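PDB 4RAJ: heme oxygenase from Chlamydomonas reinhardtii, which probably catalyses the oxygen-dependent opening of heme to biliverdin, with release of iron and carbon monoxide, and is captured here without heme. Local coordinates for residues 19-24 and 193-198; 50-55 and 226-231; 119-124 and 222-227. All coordinates share one frame; numbering follows the deposited sequence.

Contact 1 of 3, residues 19-24 and 193-198; sequences PLTKRL and KQFDEW
Asp196 reaches from helix 193-198 to the first turn of helix 20-24 and grips Thr21 with both carboxylate oxygens. Its CB leaves the helix flank, and chi1 of -87° brings CG to within 3.1 Å of Thr21 OG1. The two side chains cross at about a right angle. From CG the group forks. OD1 accepts from Thr21 N at 2.8 Å, a fairly straight bond with an N-H...O angle of 159°. Asp196 OD2 accepts a hydrogen bond from Thr21 OG1 at 2.5 Å. Both oxygens use their syn lone pairs, each on the side of the other carboxylate oxygen. Two bonds to one residue fix the rotation of the carboxylate. OD2 also lies against Pro19 CB at 3.4 Å, and OD1 against Leu20 CB. The amide of Leu20 is badly angled for OD1. It donates to a water instead, which in turn donates to the carbonyl O of Asp196. Pro19 is the N-cap residue, so the carboxylate sits by the N-terminal end of the helix. The amides and helix dipole there would probably stabilise its negative charge.

Phe195 makes the apolar half of the contact. Its ring edge meets Leu24 CD2, 4.0 Å from Phe195 CE2, and Thr21 CG2. Leu20 CD2 approaches the same ring obliquely. The axes of the two short helical segments lie at 97°.

This buried contact seats the N-terminal helix 20-27 across helix 184-200. Helix 140-151 backs it, with Tyr145 touching Thr21, Leu24 and the Phe195 ring. Helix 204-227 also meets the N-terminal helix: Asp208 forms a salt bridge with Arg23, and His214 touches Leu24.

Contact 2 of 3, residues 50-55 and 226-231; sequences KDLYAK and KAFPLP
Leu52, near the start of helix 50-55, puts both methyl groups against the tail that follows helix 204-227. It has the largest buried area of the contact, followed by Phe228. The side-chain contacts are made by carbon atoms, and no hydrogen bond crosses.

The isobutyl group of Leu52 meets Pro231 tip to tip. Pro231 CD lies 3.8 Å from Leu52 CD1 and the same from Leu52 CD2, so the ring carbon sits in the fork of the two methyls. Pro231 CG is a little further off. Leu230 sends one branch to the same group. Its CD2 is 3.7 Å from Leu52 CD2, and the two leucine side chains cross obliquely. An alanine in place of Leu52 would probably open a gap at this fork and leave Pro231 CD and Leu230 CD2 without this apolar partner.

Phe228 reaches the helix further along. Its CB points toward the helix, and chi1 of -179° sets CG anti to the backbone N. Lys55 CB lies in the plane of the ring at its edge, 3.9 Å from Phe228 CZ. Phe228 CZ also comes within 3.8 Å of the carbonyl Leu52 O, which approaches obliquely. The carbonyl carbon of Lys55 is equally near Phe228 CE1. The rest of the Lys55 chain, bent at chi3, leads away from the tail.

The contact lies at the surface and lays the C-terminal tail over the start of helix 50-76. Leu230 also touches Arg42 and Ala45 of helix 29-47. Ala54, pointing away from the tail, packs on Tyr106 and Leu107 of helix 96-107, and Tyr53 on helix 155-165.

Contact 3 of 3, residues 119-124 and 222-227; sequences SQALKD and NAIIKA
Ala121 CB packs onto the backbone of helix 222-227, and small side chains let the two helices come close. The methyl lies 3.6 Å from Ala223 O and is also near the carbonyl carbon of Ala223. It touches Ala223 CB at 3.8 Å. Ser119 and Ala227 form a second small pair, with Ser119 CB 3.7 Å from Ala227 CB. The axes of the two short segments approach to 8.3 Å and run roughly antiparallel, at 154°.

Larger apolar groups fill the inner side. Ile224 has CG1 anti to the carbonyl carbon (chi1 -66°). CG1 lies 3.8 Å from Leu122 N, beside the backbone of the facing helix. Its outer methyl continues to Leu122, with Ile224 CD1 4.1 Å from Leu122 CD1.

The polar link is made through water. Ser119 is the N-cap of helix 120-124, and its OG accepts from Leu122 N at 3.0 Å. The same OG is hydrogen-bonded to a water that donates to the carbonyl Ile224 O, each link 2.7 Å long. One serine thus caps its own helix and ties it to the other. On the outer side, Gln120 NE2 donates to Asp124 OD1 from above the carboxylate plane.

The contact joins the start of helix 120-135 to the end of helix 204-227. Helix 50-76 packs against the buried side: Val63 touches both Leu122 and Ile224, and Cys59 touches Ile224. Helix 29-47 lies against Asn222 and Ile225. Ile225 belongs to the pocket that holds the polyether ligand in this crystal, together with Ser35, whose OG is hydrogen-bonded to Asn222 OD1.

In the fold
The modelled chain begins at contact 1, where helix 20-27 meets helix 184-200; the return of that later helix closes a loop of 168 residues. Helix 50-76 opens contact 2, and helix 120-135 opens contact 3. After helix 184-200 the chain turns into helix 204-227, whose end closes contact 3, and then its tail closes contact 2. Contact 3 opens later than contact 2, and the two end on overlapping segments of the chain. Contact 1 crosses both. Contacts 2 and 3 share Lys226 and Ala227 and have centres about 12 Å apart. Contact 1 lies across the chain's centre from contact 2, about 34 Å between centres. Together they tie both modelled ends of the chain into the all-helical heme oxygenase fold.

Contact 1 of 3, residues 19-24 and 193-198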
ATOM      1  N   PRO A  19      21.092   3.496   8.972  1.00 50.45           N
ATOM      2  CA  PRO A  19      20.057   4.106   8.134  1.00 49.46           C
ATOM      3  C   PRO A  19      18.652   3.866   8.691  1.00 42.00           C
ATOM      4  O   PRO A  19      18.382   2.811   9.278  1.00 40.50           O
ATOM      5  CB  PRO A  19      20.235   3.408   6.776  1.00 54.02           C
ATOM      6  CG  PRO A  19      21.540   2.649   6.868  1.00 54.32           C
ATOM      7  CD  PRO A  19      21.733   2.347   8.312  1.00 53.60           C
ATOM      8  N   LEU A  20      17.775   4.845   8.497  1.00 32.21           N
ATOM      9  CA  LEU A  20      16.400   4.775   8.983  1.00 39.17           C
ATOM     10  C   LEU A  20      15.679   3.525   8.473  1.00 40.69           C
ATOM     11  O   LEU A  20      14.955   2.861   9.220  1.00 29.70           O
ATOM     12  CB  LEU A  20      15.635   6.036   8.568  1.00 42.36           C
ATOM     13  CG  LEU A  20      14.301   6.323   9.262  1.00 41.41           C
ATOM     14  CD1 LEU A  20      14.433   6.190  10.775  1.00 37.68           C
ATOM     15  CD2 LEU A  20      13.811   7.710   8.895  1.00 42.12           C
ATOM     16  N   THR A  21      15.904   3.198   7.203  1.00 36.39           N
ATOM     17  CA  THR A  21      15.286   2.021   6.601  1.00 39.44           C
ATOM     18  C   THR A  21      15.626   0.759   7.380  1.00 38.15           C
ATOM     19  O   THR A  21      14.776  -0.098   7.576  1.00 36.00           O
ATOM     20  CB  THR A  21      15.719   1.832   5.130  1.00 36.79           C
ATOM     21  OG1 THR A  21      17.135   2.015   5.023  1.00 39.81           O
ATOM     22  CG2 THR A  21      15.007   2.821   4.233  1.00 44.03           C
ATOM     23  N   LYS A  22      16.869   0.655   7.837  1.00 38.30           N
ATOM     24  CA  LYS A  22      17.301  -0.537   8.543  1.00 36.58           C
ATOM     25  C   LYS A  22      16.730  -0.560   9.956  1.00 38.75           C
ATOM     26  O   LYS A  22      16.371  -1.617  10.470  1.00 35.85           O
ATOM     27  CB  LYS A  22      18.826  -0.620   8.572  1.00 45.75           C
ATOM     28  CG  LYS A  22      19.348  -1.995   8.937  1.00 60.38           C
ATOM     29  CD  LYS A  22      20.329  -2.519   7.886  1.00 75.20           C
ATOM     30  CE  LYS A  22      21.747  -2.033   8.140  1.00 80.49           C
ATOM     31  NZ  LYS A  22      22.664  -2.397   7.023  1.00 75.11           N
ATOM     32  N   ARG A  23      16.642   0.606  10.586  1.00 36.75           N
ATOM     33  CA  ARG A  23      16.032   0.666  11.907  1.00 36.20           C
ATOM     34  C   ARG A  23      14.559   0.276  11.836  1.00 33.17           C
ATOM     35  O   ARG A  23      14.057  -0.439  12.700  1.00 29.29           O
ATOM     36  CB  ARG A  23      16.176   2.055  12.533  1.00 33.45           C
ATOM     37  CG  ARG A  23      15.541   2.132  13.927  1.00 32.45           C
ATOM     38  CD  ARG A  23      16.186   3.178  14.810  1.00 50.57           C
ATOM     39  NE  ARG A  23      15.460   4.441  14.776  1.00 57.23           N
ATOM     40  CZ  ARG A  23      14.654   4.877  15.742  1.00 45.31           C
ATOM     41  NH1 ARG A  23      14.462   4.159  16.837  1.00 47.72           N
ATOM     42  NH2 ARG A  23      14.043   6.048  15.608  1.00 35.22           N
ATOM     43  N   LEU A  24      13.865   0.734  10.799  1.00 32.15           N
ATOM     44  CA  LEU A  24      12.448   0.424  10.663  1.00 28.39           C
ATOM     45  C   LEU A  24      12.232  -1.049  10.348  1.00 31.53           C
ATOM     46  O   LEU A  24      11.416  -1.716  10.986  1.00 27.31           O
ATOM     47  CB  LEU A  24      11.799   1.299   9.589  1.00 27.30           C
ATOM     48  CG  LEU A  24      11.150   2.602  10.073  1.00 27.23           C
ATOM     49  CD1 LEU A  24      12.110   3.427  10.915  1.00 26.36           C
ATOM     50  CD2 LEU A  24      10.664   3.431   8.898  1.00 33.56           C
ATOM     51  N   LYS A 193      16.704   5.457  -0.944  1.00 42.09           N
ATOM     52  CA  LYS A 193      17.879   6.316  -0.842  1.00 41.09           C
ATOM     53  C   LYS A 193      17.515   7.697  -0.319  1.00 39.83           C
ATOM     54  O   LYS A 193      18.154   8.212   0.600  1.00 40.49           O
ATOM     55  CB  LYS A 193      18.567   6.431  -2.204  1.00 36.60           C
ATOM     56  CG  LYS A 193      19.798   7.324  -2.219  1.00 50.42           C
ATOM     57  CD  LYS A 193      20.745   6.905  -3.340  1.00 60.75           C
ATOM     58  CE  LYS A 193      21.889   7.883  -3.489  1.00 63.21           C
ATOM     59  NZ  LYS A 193      21.370   9.226  -3.853  1.00 68.30           N
ATOM     60  N   GLN A 194      16.476   8.293  -0.891  1.00 31.97           N
ATOM     61  CA  GLN A 194      16.049   9.607  -0.438  1.00 34.47           C
ATOM     62  C   GLN A 194      15.437   9.566   0.961  1.00 34.44           C
ATOM     63  O   GLN A 194      15.667  10.471   1.755  1.00 32.09           O
ATOM     64  CB  GLN A 194      15.049  10.225  -1.404  1.00 36.80           C
ATOM     65  CG  GLN A 194      14.636  11.627  -0.987  1.00 45.11           C
ATOM     66  CD  GLN A 194      13.927  12.381  -2.085  1.00 47.18           C
ATOM     67  OE1 GLN A 194      13.553  11.808  -3.110  1.00 56.92           O
ATOM     68  NE2 GLN A 194      13.744  13.681  -1.883  1.00 47.63           N
ATOM     69  N   PHE A 195      14.651   8.531   1.249  1.00 28.69           N
ATOM     70  CA  PHE A 195      14.039   8.378   2.571  1.00 24.44           C
ATOM     71  C   PHE A 195      15.109   8.314   3.660  1.00 30.96           C
ATOM     72  O   PHE A 195      14.965   8.914   4.725  1.00 31.75           O
ATOM     73  CB  PHE A 195      13.157   7.125   2.611  1.00 25.12           C
ATOM     74  CG  PHE A 195      12.296   7.008   3.851  1.00 28.94           C
ATOM     75  CD1 PHE A 195      11.318   7.950   4.131  1.00 27.34           C
ATOM     76  CD2 PHE A 195      12.436   5.929   4.700  1.00 37.20           C
ATOM     77  CE1 PHE A 195      10.511   7.830   5.258  1.00 32.13           C
ATOM     78  CE2 PHE A 195      11.632   5.807   5.825  1.00 44.90           C
ATOM     79  CZ  PHE A 195      10.670   6.762   6.099  1.00 34.05           C
ATOM     80  N   ASP A 196      16.194   7.601   3.379  1.00 34.04           N
ATOM     81  CA  ASP A 196      17.292   7.497   4.334  1.00 39.28           C
ATOM     82  C   ASP A 196      18.058   8.809   4.489  1.00 37.61           C
ATOM     83  O   ASP A 196      18.429   9.185   5.604  1.00 38.98           O
ATOM     84  CB  ASP A 196      18.245   6.377   3.924  1.00 35.67           C
ATOM     85  CG  ASP A 196      17.823   5.032   4.474  1.00 44.48           C
ATOM     86  OD1 ASP A 196      17.006   5.002   5.423  1.00 47.26           O
ATOM     87  OD2 ASP A 196      18.321   4.003   3.977  1.00 42.94           O
ATOM     88  N   GLU A 197      18.284   9.510   3.380  1.00 36.86           N
ATOM     89  CA  GLU A 197      19.010  10.780   3.432  1.00 41.17           C
ATOM     90  C   GLU A 197      18.208  11.872   4.116  1.00 40.82           C
ATOM     91  O   GLU A 197      18.728  12.621   4.941  1.00 38.22           O
ATOM     92  CB  GLU A 197      19.398  11.233   2.026  1.00 41.54           C
ATOM     93  CG  GLU A 197      20.761  10.752   1.612  1.00 56.13           C
ATOM     94  CD  GLU A 197      20.955  10.786   0.118  1.00 69.24           C
ATOM     95  OE1 GLU A 197      20.251  11.572  -0.556  1.00 71.95           O
ATOM     96  OE2 GLU A 197      21.809  10.017  -0.377  1.00 63.31           O
ATOM     97  N   TRP A 198      16.937  11.967   3.753  1.00 34.54           N
ATOM     98  CA  TRP A 198      16.056  12.949   4.358  1.00 34.98           C
ATOM     99  C   TRP A 198      15.816  12.608   5.842  1.00 36.88           C
ATOM    100  O   TRP A 198      15.859  13.486   6.719  1.00 32.61           O
ATOM    101  CB  TRP A 198      14.739  13.013   3.577  1.00 32.17           C
ATOM    102  CG  TRP A 198      13.659  13.742   4.297  1.00 34.25           C
ATOM    103  CD1 TRP A 198      13.425  15.088   4.284  1.00 29.88           C
ATOM    104  CD2 TRP A 198      12.659  13.166   5.144  1.00 34.97           C
ATOM    105  NE1 TRP A 198      12.342  15.386   5.074  1.00 29.07           N
ATOM    106  CE2 TRP A 198      11.850  14.223   5.612  1.00 35.16           C
ATOM    107  CE3 TRP A 198      12.365  11.857   5.547  1.00 32.22           C
ATOM    108  CZ2 TRP A 198      10.769  14.013   6.476  1.00 30.70           C
ATOM    109  CZ3 TRP A 198      11.289  11.649   6.405  1.00 28.46           C
ATOM    110  CH2 TRP A 198      10.503  12.723   6.852  1.00 34.34           C
TER
HETATM  111  O   HOH W   1      18.954   7.231   7.642  1.00 45.96           O

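Contact 2 of 3, residues 50-55 and 226-231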
ATOM      1  N   LYS A  50     -12.283 -15.316  -8.484  1.00 24.77           N
ATOM      2  CA  LYS A  50     -11.735 -14.015  -8.872  1.00 22.51           C
ATOM      3  C   LYS A  50     -12.557 -12.888  -8.267  1.00 26.23           C
ATOM      4  O   LYS A  50     -12.030 -11.811  -8.002  1.00 24.80           O
ATOM      5  CB  LYS A  50     -11.673 -13.851 -10.394  1.00 27.38           C
ATOM      6  CG  LYS A  50     -12.831 -14.423 -11.159  1.00 37.96           C
ATOM      7  CD  LYS A  50     -12.592 -14.262 -12.657  1.00 57.43           C
ATOM      8  CE  LYS A  50     -11.200 -14.736 -13.064  1.00 65.25           C
ATOM      9  NZ  LYS A  50     -10.955 -14.600 -14.532  1.00 68.69           N
ATOM     10  N   ASP A  51     -13.845 -13.130  -8.032  1.00 21.40           N
ATOM     11  CA  ASP A  51     -14.678 -12.094  -7.413  1.00 25.03           C
ATOM     12  C   ASP A  51     -14.256 -11.832  -5.960  1.00 24.92           C
ATOM     13  O   ASP A  51     -14.258 -10.693  -5.495  1.00 23.82           O
ATOM     14  CB  ASP A  51     -16.161 -12.480  -7.459  1.00 32.77           C
ATOM     15  CG  ASP A  51     -16.709 -12.585  -8.879  1.00 44.82           C
ATOM     16  OD1 ASP A  51     -16.182 -11.922  -9.804  1.00 42.65           O
ATOM     17  OD2 ASP A  51     -17.695 -13.332  -9.066  1.00 51.05           O
ATOM     18  N   LEU A  52     -13.905 -12.897  -5.245  1.00 21.59           N
ATOM     19  CA  LEU A  52     -13.421 -12.775  -3.881  1.00 21.13           C
ATOM     20  C   LEU A  52     -12.096 -12.023  -3.870  1.00 18.82           C
ATOM     21  O   LEU A  52     -11.901 -11.094  -3.094  1.00 19.27           O
ATOM     22  CB  LEU A  52     -13.242 -14.158  -3.260  1.00 26.65           C
ATOM     23  CG  LEU A  52     -13.609 -14.351  -1.804  1.00 43.18           C
ATOM     24  CD1 LEU A  52     -14.934 -13.661  -1.520  1.00 38.19           C
ATOM     25  CD2 LEU A  52     -13.707 -15.855  -1.547  1.00 41.46           C
ATOM     26  N   TYR A  53     -11.202 -12.442  -4.759  1.00 20.57           N
ATOM     27  CA  TYR A  53      -9.908 -11.812  -4.927  1.00 19.19           C
ATOM     28  C   TYR A  53     -10.049 -10.300  -5.149  1.00 20.35           C
ATOM     29  O   TYR A  53      -9.402  -9.485  -4.487  1.00 19.06           O
ATOM     30  CB  TYR A  53      -9.172 -12.471  -6.101  1.00 17.25           C
ATOM     31  CG  TYR A  53      -7.898 -11.776  -6.497  1.00 19.07           C
ATOM     32  CD1 TYR A  53      -6.736 -11.931  -5.749  1.00 18.08           C
ATOM     33  CD2 TYR A  53      -7.853 -10.961  -7.621  1.00 20.04           C
ATOM     34  CE1 TYR A  53      -5.557 -11.288  -6.119  1.00 24.15           C
ATOM     35  CE2 TYR A  53      -6.689 -10.321  -7.996  1.00 24.81           C
ATOM     36  CZ  TYR A  53      -5.547 -10.491  -7.249  1.00 27.10           C
ATOM     37  OH  TYR A  53      -4.395  -9.850  -7.623  1.00 23.81           O
ATOM     38  N   ALA A  54     -10.920  -9.932  -6.073  1.00 19.19           N
ATOM     39  CA  ALA A  54     -11.094  -8.527  -6.450  1.00 20.98           C
ATOM     40  C   ALA A  54     -11.741  -7.701  -5.337  1.00 21.42           C
ATOM     41  O   ALA A  54     -11.399  -6.533  -5.134  1.00 17.77           O
ATOM     42  CB  ALA A  54     -11.925  -8.432  -7.737  1.00 17.45           C
ATOM     43  N   LYS A  55     -12.684  -8.300  -4.617  1.00 17.89           N
ATOM     44  CA  LYS A  55     -13.254  -7.629  -3.443  1.00 22.92           C
ATOM     45  C   LYS A  55     -12.193  -7.339  -2.395  1.00 22.36           C
ATOM     46  O   LYS A  55     -12.197  -6.273  -1.770  1.00 22.45           O
ATOM     47  CB  LYS A  55     -14.375  -8.459  -2.822  1.00 22.03           C
ATOM     48  CG  LYS A  55     -15.707  -8.191  -3.458  1.00 32.79           C
ATOM     49  CD  LYS A  55     -16.770  -9.168  -2.994  1.00 46.99           C
ATOM     50  CE  LYS A  55     -17.318  -9.945  -4.183  1.00 46.93           C
ATOM     51  NZ  LYS A  55     -18.741 -10.355  -3.996  1.00 54.81           N
ATOM     52  N   LYS A 226      -8.047  -8.925   8.432  1.00 21.71           N
ATOM     53  CA  LYS A 226      -8.807  -9.805   9.317  1.00 21.94           C
ATOM     54  C   LYS A 226     -10.296  -9.490   9.290  1.00 27.05           C
ATOM     55  O   LYS A 226     -11.125 -10.371   9.511  1.00 30.40           O
ATOM     56  CB  LYS A 226      -8.267  -9.713  10.747  1.00 24.79           C
ATOM     57  CG  LYS A 226      -6.983 -10.498  10.913  1.00 27.74           C
ATOM     58  CD  LYS A 226      -6.530 -10.551  12.359  1.00 35.31           C
ATOM     59  CE  LYS A 226      -6.083  -9.181  12.829  1.00 43.62           C
ATOM     60  NZ  LYS A 226      -5.269  -9.279  14.077  1.00 48.53           N
ATOM     61  N   ALA A 227     -10.635  -8.242   8.991  1.00 25.70           N
ATOM     62  CA  ALA A 227     -12.033  -7.819   8.979  1.00 28.44           C
ATOM     63  C   ALA A 227     -12.749  -8.241   7.695  1.00 29.79           C
ATOM     64  O   ALA A 227     -13.969  -8.139   7.599  1.00 29.53           O
ATOM     65  CB  ALA A 227     -12.129  -6.301   9.165  1.00 23.91           C
ATOM     66  N   PHE A 228     -11.990  -8.713   6.711  1.00 24.02           N
ATOM     67  CA  PHE A 228     -12.563  -9.067   5.415  1.00 22.00           C
ATOM     68  C   PHE A 228     -13.344 -10.366   5.540  1.00 28.61           C
ATOM     69  O   PHE A 228     -12.832 -11.355   6.066  1.00 31.57           O
ATOM     70  CB  PHE A 228     -11.475  -9.203   4.332  1.00 29.85           C
ATOM     71  CG  PHE A 228     -12.025  -9.554   2.958  1.00 35.47           C
ATOM     72  CD1 PHE A 228     -12.624  -8.580   2.162  1.00 36.10           C
ATOM     73  CD2 PHE A 228     -11.944 -10.851   2.468  1.00 34.81           C
ATOM     74  CE1 PHE A 228     -13.136  -8.898   0.900  1.00 33.40           C
ATOM     75  CE2 PHE A 228     -12.452 -11.178   1.204  1.00 33.48           C
ATOM     76  CZ  PHE A 228     -13.047 -10.199   0.421  1.00 32.97           C
ATOM     77  N   PRO A 229     -14.604 -10.357   5.075  1.00 33.57           N
ATOM     78  CA  PRO A 229     -15.502 -11.511   5.203  1.00 42.35           C
ATOM     79  C   PRO A 229     -15.201 -12.629   4.202  1.00 39.75           C
ATOM     80  O   PRO A 229     -15.686 -12.599   3.070  1.00 49.84           O
ATOM     81  CB  PRO A 229     -16.884 -10.905   4.945  1.00 42.83           C
ATOM     82  CG  PRO A 229     -16.614  -9.737   4.040  1.00 44.84           C
ATOM     83  CD  PRO A 229     -15.274  -9.192   4.466  1.00 36.17           C
ATOM     84  N   LEU A 230     -14.417 -13.609   4.633  1.00 43.60           N
ATOM     85  CA  LEU A 230     -14.089 -14.758   3.798  1.00 46.44           C
ATOM     86  C   LEU A 230     -15.063 -15.913   3.998  1.00 47.96           C
ATOM     87  O   LEU A 230     -15.149 -16.469   5.090  1.00 44.09           O
ATOM     88  CB  LEU A 230     -12.664 -15.233   4.088  1.00 47.93           C
ATOM     89  CG  LEU A 230     -11.640 -14.830   3.034  1.00 49.85           C
ATOM     90  CD1 LEU A 230     -10.281 -15.347   3.429  1.00 60.36           C
ATOM     91  CD2 LEU A 230     -12.050 -15.384   1.679  1.00 41.71           C
ATOM     92  N   PRO A 231     -15.791 -16.284   2.934  1.00 44.86           N
ATOM     93  CA  PRO A 231     -16.724 -17.415   2.967  1.00 41.75           C
ATOM     94  C   PRO A 231     -16.067 -18.679   3.512  1.00 51.25           C
ATOM     95  O   PRO A 231     -14.879 -18.892   3.272  1.00 53.96           O
ATOM     96  CB  PRO A 231     -17.108 -17.594   1.495  1.00 41.38           C
ATOM     97  CG  PRO A 231     -16.925 -16.240   0.896  1.00 35.89           C
ATOM     98  CD  PRO A 231     -15.738 -15.649   1.604  1.00 41.76           C
TER

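Contact 3 of 3, residues 119-124 and 222-227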
ATOM      1  N   SER A 119     -15.119  -1.871   6.179  1.00 24.77           N
ATOM      2  CA  SER A 119     -14.942  -2.283   7.568  1.00 27.91           C
ATOM      3  C   SER A 119     -14.589  -1.085   8.443  1.00 28.31           C
ATOM      4  O   SER A 119     -14.135  -0.056   7.947  1.00 20.87           O
ATOM      5  CB  SER A 119     -13.845  -3.346   7.688  1.00 32.25           C
ATOM      6  OG  SER A 119     -12.574  -2.812   7.342  1.00 22.29           O
ATOM      7  N   GLN A 120     -14.780  -1.222   9.750  1.00 24.66           N
ATOM      8  CA  GLN A 120     -14.371  -0.155  10.655  1.00 23.84           C
ATOM      9  C   GLN A 120     -12.850  -0.005  10.569  1.00 24.82           C
ATOM     10  O   GLN A 120     -12.323   1.110  10.618  1.00 25.77           O
ATOM     11  CB  GLN A 120     -14.806  -0.439  12.092  1.00 27.78           C
ATOM     12  CG  GLN A 120     -14.612   0.757  13.003  1.00 28.91           C
ATOM     13  CD  GLN A 120     -15.397   1.974  12.542  1.00 40.96           C
ATOM     14  OE1 GLN A 120     -16.597   1.889  12.261  1.00 44.09           O
ATOM     15  NE2 GLN A 120     -14.717   3.113  12.437  1.00 41.71           N
ATOM     16  N   ALA A 121     -12.154  -1.130  10.413  1.00 21.71           N
ATOM     17  CA  ALA A 121     -10.695  -1.112  10.317  1.00 20.62           C
ATOM     18  C   ALA A 121     -10.224  -0.243   9.149  1.00 21.88           C
ATOM     19  O   ALA A 121      -9.269   0.529   9.273  1.00 21.17           O
ATOM     20  CB  ALA A 121     -10.154  -2.528  10.176  1.00 19.52           C
ATOM     21  N   LEU A 122     -10.895  -0.375   8.012  1.00 21.03           N
ATOM     22  CA  LEU A 122     -10.539   0.425   6.838  1.00 21.88           C
ATOM     23  C   LEU A 122     -10.857   1.898   7.078  1.00 20.51           C
ATOM     24  O   LEU A 122     -10.057   2.775   6.768  1.00 21.65           O
ATOM     25  CB  LEU A 122     -11.284  -0.084   5.603  1.00 17.77           C
ATOM     26  CG  LEU A 122     -11.138   0.783   4.336  1.00 21.01           C
ATOM     27  CD1 LEU A 122      -9.675   0.933   3.938  1.00 21.07           C
ATOM     28  CD2 LEU A 122     -11.926   0.200   3.177  1.00 19.08           C
ATOM     29  N   LYS A 123     -12.034   2.171   7.625  1.00 24.25           N
ATOM     30  CA  LYS A 123     -12.428   3.555   7.894  1.00 23.03           C
ATOM     31  C   LYS A 123     -11.476   4.225   8.879  1.00 24.70           C
ATOM     32  O   LYS A 123     -11.131   5.404   8.722  1.00 23.89           O
ATOM     33  CB  LYS A 123     -13.873   3.605   8.410  1.00 22.10           C
ATOM     34  CG  LYS A 123     -14.884   3.207   7.330  1.00 24.19           C
ATOM     35  CD  LYS A 123     -16.343   3.370   7.767  1.00 32.80           C
ATOM     36  CE  LYS A 123     -16.777   2.284   8.722  1.00 41.48           C
ATOM     37  NZ  LYS A 123     -18.225   2.427   9.053  1.00 53.00           N
ATOM     38  N   ASP A 124     -11.033   3.471   9.879  1.00 22.57           N
ATOM     39  CA  ASP A 124     -10.080   3.989  10.853  1.00 25.09           C
ATOM     40  C   ASP A 124      -8.746   4.365  10.192  1.00 23.42           C
ATOM     41  O   ASP A 124      -8.142   5.374  10.533  1.00 25.42           O
ATOM     42  CB  ASP A 124      -9.844   2.962  11.978  1.00 24.34           C
ATOM     43  CG  ASP A 124     -11.046   2.829  12.929  1.00 33.20           C
ATOM     44  OD1 ASP A 124     -11.934   3.705  12.927  1.00 30.41           O
ATOM     45  OD2 ASP A 124     -11.101   1.836  13.680  1.00 37.46           O
ATOM     46  N   ASN A 222      -3.177  -5.358   8.887  1.00 20.76           N
ATOM     47  CA  ASN A 222      -3.593  -6.642   9.461  1.00 21.57           C
ATOM     48  C   ASN A 222      -5.055  -6.601   9.901  1.00 21.69           C
ATOM     49  O   ASN A 222      -5.802  -7.556   9.698  1.00 20.74           O
ATOM     50  CB  ASN A 222      -2.677  -7.021  10.624  1.00 22.13           C
ATOM     51  CG  ASN A 222      -1.302  -7.446  10.152  1.00 28.78           C
ATOM     52  OD1 ASN A 222      -1.042  -7.512   8.944  1.00 25.68           O
ATOM     53  ND2 ASN A 222      -0.409  -7.722  11.094  1.00 30.25           N
ATOM     54  N   ALA A 223      -5.459  -5.467  10.463  1.00 19.37           N
ATOM     55  CA  ALA A 223      -6.831  -5.260  10.905  1.00 25.22           C
ATOM     56  C   ALA A 223      -7.797  -5.317   9.732  1.00 19.07           C
ATOM     57  O   ALA A 223      -8.870  -5.909   9.823  1.00 21.38           O
ATOM     58  CB  ALA A 223      -6.950  -3.921  11.626  1.00 24.78           C
ATOM     59  N   ILE A 224      -7.405  -4.691   8.631  1.00 20.53           N
ATOM     60  CA  ILE A 224      -8.228  -4.647   7.420  1.00 16.83           C
ATOM     61  C   ILE A 224      -8.363  -6.045   6.804  1.00 22.31           C
ATOM     62  O   ILE A 224      -9.455  -6.473   6.408  1.00 17.37           O
ATOM     63  CB  ILE A 224      -7.635  -3.650   6.423  1.00 18.66           C
ATOM     64  CG1 ILE A 224      -7.746  -2.231   7.005  1.00 21.54           C
ATOM     65  CG2 ILE A 224      -8.326  -3.725   5.071  1.00 16.89           C
ATOM     66  CD1 ILE A 224      -6.954  -1.171   6.243  1.00 18.90           C
ATOM     67  N   ILE A 225      -7.250  -6.763   6.754  1.00 18.16           N
ATOM     68  CA  ILE A 225      -7.252  -8.141   6.270  1.00 20.68           C
ATOM     69  C   ILE A 225      -8.149  -9.052   7.115  1.00 23.70           C
ATOM     70  O   ILE A 225      -8.935  -9.845   6.589  1.00 26.66           O
ATOM     71  CB  ILE A 225      -5.823  -8.698   6.248  1.00 21.96           C
ATOM     72  CG1 ILE A 225      -5.009  -7.982   5.170  1.00 21.28           C
ATOM     73  CG2 ILE A 225      -5.831 -10.186   5.954  1.00 21.14           C
ATOM     74  CD1 ILE A 225      -3.526  -8.162   5.319  1.00 23.49           C
ATOM     75  N   LYS A 226      -8.047  -8.925   8.432  1.00 21.71           N
ATOM     76  CA  LYS A 226      -8.807  -9.805   9.317  1.00 21.94           C
ATOM     77  C   LYS A 226     -10.296  -9.490   9.290  1.00 27.05           C
ATOM     78  O   LYS A 226     -11.125 -10.371   9.511  1.00 30.40           O
ATOM     79  CB  LYS A 226      -8.267  -9.713  10.747  1.00 24.79           C
ATOM     80  CG  LYS A 226      -6.983 -10.498  10.913  1.00 27.74           C
ATOM     81  CD  LYS A 226      -6.530 -10.551  12.359  1.00 35.31           C
ATOM     82  CE  LYS A 226      -6.083  -9.181  12.829  1.00 43.62           C
ATOM     83  NZ  LYS A 226      -5.269  -9.279  14.077  1.00 48.53           N
ATOM     84  N   ALA A 227     -10.635  -8.242   8.991  1.00 25.70           N
ATOM     85  CA  ALA A 227     -12.033  -7.819   8.979  1.00 28.44           C
ATOM     86  C   ALA A 227     -12.749  -8.241   7.695  1.00 29.79           C
ATOM     87  O   ALA A 227     -13.969  -8.139   7.599  1.00 29.53           O
ATOM     88  CB  ALA A 227     -12.129  -6.301   9.165  1.00 23.91           C
TER
HETATM   89  O   HOH W   2     -11.572  -4.888   5.948  1.00 27.81           O